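PDB 1AE9: lambda integrase from Enterobacteria phage lambda, which catalyses site-specific recombination that integrates the phage genome into the host chromosome and, together with excisionase, excises the prophage again. Local coordinates for the interface of chains A and B. Residues are numbered along the deposited sequence; one frame, centred on the assembly and turned at random. Chains: chain A/B, Lambda integrase.

The interface of chains A and B. Residues chain A 6-7, 10, 74-75; chain B 76, 78, 81, 85.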
ATOM      1  N   ALA A   6      -0.749 -19.613  20.781  1.00 18.22           N
ATOM      2  CA  ALA A   6      -2.097 -19.279  21.223  1.00 17.34           C
ATOM      3  C   ALA A   6      -2.073 -18.308  22.408  1.00 17.61           C
ATOM      4  O   ALA A   6      -2.869 -17.369  22.452  1.00 16.99           O
ATOM      5  CB  ALA A   6      -2.865 -20.544  21.593  1.00 17.77           C
ATOM      6  N   ASP A   7      -1.172 -18.534  23.368  1.00 17.34           N
ATOM      7  CA  ASP A   7      -1.080 -17.658  24.538  1.00 18.15           C
ATOM      8  C   ASP A   7      -0.629 -16.245  24.119  1.00 17.90           C
ATOM      9  O   ASP A   7      -1.124 -15.244  24.651  1.00 17.92           O
ATOM     10  CB  ASP A   7      -0.139 -18.255  25.607  1.00 19.02           C
ATOM     11  CG  ASP A   7      -0.342 -17.635  27.003  1.00 20.70           C
ATOM     12  OD1 ASP A   7      -1.434 -17.787  27.593  1.00 21.30           O
ATOM     13  OD2 ASP A   7       0.595 -16.998  27.526  1.00 20.15           O
ATOM     14  N   LEU A  10      -3.442 -14.195  22.657  1.00 16.33           N
ATOM     15  CA  LEU A  10      -4.281 -13.609  23.699  1.00 15.08           C
ATOM     16  C   LEU A  10      -3.676 -12.346  24.319  1.00 15.08           C
ATOM     17  O   LEU A  10      -4.411 -11.422  24.693  1.00 15.55           O
ATOM     18  CB  LEU A  10      -4.618 -14.658  24.773  1.00 15.17           C
ATOM     19  CG  LEU A  10      -5.577 -15.768  24.304  1.00 15.48           C
ATOM     20  CD1 LEU A  10      -5.748 -16.838  25.373  1.00 14.50           C
ATOM     21  CD2 LEU A  10      -6.927 -15.177  23.942  1.00 14.55           C
ATOM     22  N   ALA A  74      -9.168 -24.080  21.165  1.00 23.37           N
ATOM     23  CA  ALA A  74      -8.063 -23.583  21.983  1.00 23.70           C
ATOM     24  C   ALA A  74      -8.175 -22.128  22.446  1.00 23.76           C
ATOM     25  O   ALA A  74      -7.658 -21.766  23.507  1.00 23.39           O
ATOM     26  CB  ALA A  74      -6.737 -23.807  21.264  1.00 23.75           C
ATOM     27  N   LEU A  75      -8.865 -21.303  21.664  1.00 23.36           N
ATOM     28  CA  LEU A  75      -9.013 -19.890  21.990  1.00 22.82           C
ATOM     29  C   LEU A  75     -10.456 -19.465  22.217  1.00 22.94           C
ATOM     30  O   LEU A  75     -10.723 -18.301  22.515  1.00 23.69           O
ATOM     31  CB  LEU A  75      -8.382 -19.035  20.890  1.00 21.76           C
ATOM     32  CG  LEU A  75      -6.864 -19.164  20.758  1.00 22.52           C
ATOM     33  CD1 LEU A  75      -6.396 -18.498  19.479  1.00 21.76           C
ATOM     34  CD2 LEU A  75      -6.191 -18.544  21.972  1.00 21.55           C
TER
ATOM     35  N   GLY B  76      -8.008 -10.351  27.737  1.00 18.84           N
ATOM     36  CA  GLY B  76      -7.578 -11.397  26.827  1.00 17.58           C
ATOM     37  C   GLY B  76      -7.499 -12.764  27.484  1.00 18.22           C
ATOM     38  O   GLY B  76      -6.487 -13.463  27.354  1.00 17.89           O
ATOM     39  N   SER B  78      -9.147 -16.540  27.770  1.00 17.22           N
ATOM     40  CA  SER B  78     -10.016 -17.546  27.177  1.00 17.08           C
ATOM     41  C   SER B  78     -10.121 -18.610  28.265  1.00 18.61           C
ATOM     42  O   SER B  78      -9.094 -19.118  28.724  1.00 17.90           O
ATOM     43  CB  SER B  78      -9.357 -18.139  25.935  1.00 19.06           C
ATOM     44  OG  SER B  78      -9.942 -19.385  25.579  1.00 20.05           O
ATOM     45  N   GLU B  81      -8.482 -21.839  27.185  1.00 18.34           N
ATOM     46  CA  GLU B  81      -7.030 -21.697  27.134  1.00 17.06           C
ATOM     47  C   GLU B  81      -6.427 -21.733  28.536  1.00 16.13           C
ATOM     48  O   GLU B  81      -5.386 -22.346  28.754  1.00 14.86           O
ATOM     49  CB  GLU B  81      -6.655 -20.399  26.416  1.00 17.29           C
ATOM     50  CG  GLU B  81      -5.235 -20.381  25.875  1.00 19.20           C
ATOM     51  CD  GLU B  81      -4.243 -19.667  26.771  1.00 20.02           C
ATOM     52  OE1 GLU B  81      -4.654 -18.995  27.745  1.00 21.34           O
ATOM     53  OE2 GLU B  81      -3.037 -19.764  26.471  1.00 21.70           O
ATOM     54  N   LYS B  85      -3.959 -24.603  30.174  1.00 18.37           N
ATOM     55  CA  LYS B  85      -2.728 -24.277  30.881  1.00 18.97           C
ATOM     56  C   LYS B  85      -2.717 -24.898  32.276  1.00 18.96           C
ATOM     57  O   LYS B  85      -1.690 -25.400  32.723  1.00 19.76           O
ATOM     58  CB  LYS B  85      -2.516 -22.759  30.960  1.00 17.76           C
ATOM     59  CG  LYS B  85      -2.084 -22.129  29.636  1.00 18.31           C
ATOM     60  CD  LYS B  85      -1.482 -20.733  29.821  1.00 17.01           C
ATOM     61  CE  LYS B  85      -2.501 -19.743  30.373  1.00 18.33           C
ATOM     62  NZ  LYS B  85      -1.906 -18.389  30.589  1.00 19.29           N
TER
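A:Asp7 and B:Glu81 meet as two carboxylates, a pairing of like acids that needs a proton or a nearby cation to ease it. OD1 of A:Asp7 lies 2.8 Å from OE2 of B:Glu81, with the side chains crossing at about a right angle and the carboxylate planes 18° apart. Such a short approach would fit a hydrogen bond if one of the acids carries a proton, which the coordinates do not show.

The nearby cation is B:Lys85, which pairs with the aspartate. Its ammonium NZ forms a salt bridge and hydrogen bond to OD1 of A:Asp7 at 3.1 Å, meeting the oxygen on its syn side but 31° out of the carboxylate plane. A bend at chi3 (-64°) turns the end of the lysine toward the aspartate. If both acids are ionised, its charge probably offsets part of their repulsion.

Van der Waals contacts flank the polar cluster. The apolar ones come from CD1 of A:Leu10, which reaches tip to tip toward the glutamate, 3.5 Å from its carboxylate carbon CD, and also touches CB of B:Ser78. The carbonyl O of B:Gly76 lies 3.4 Å from CB of the leucine, and CB of B:Glu81 rests against the carbonyl O of A:Ala74.

The patch joins helix 6-15 and the short helical turn 73-75 of one catalytic domain to the loop and short strand 77-78 leading into helix 79-90 of another, and to the first half of that helix. Integrase works as a homotetramer, but this asymmetric contact between isolated catalytic domains, whose centre is about 21 Å from the active-site A:Arg36, may reflect crystal packing. The hydroxyl OG of B:Ser78 comes within 3.3 Å of the backbone O of A:Leu75, and accepts a hydrogen bond from the backbone N of B:Glu81 at 3.3 Å.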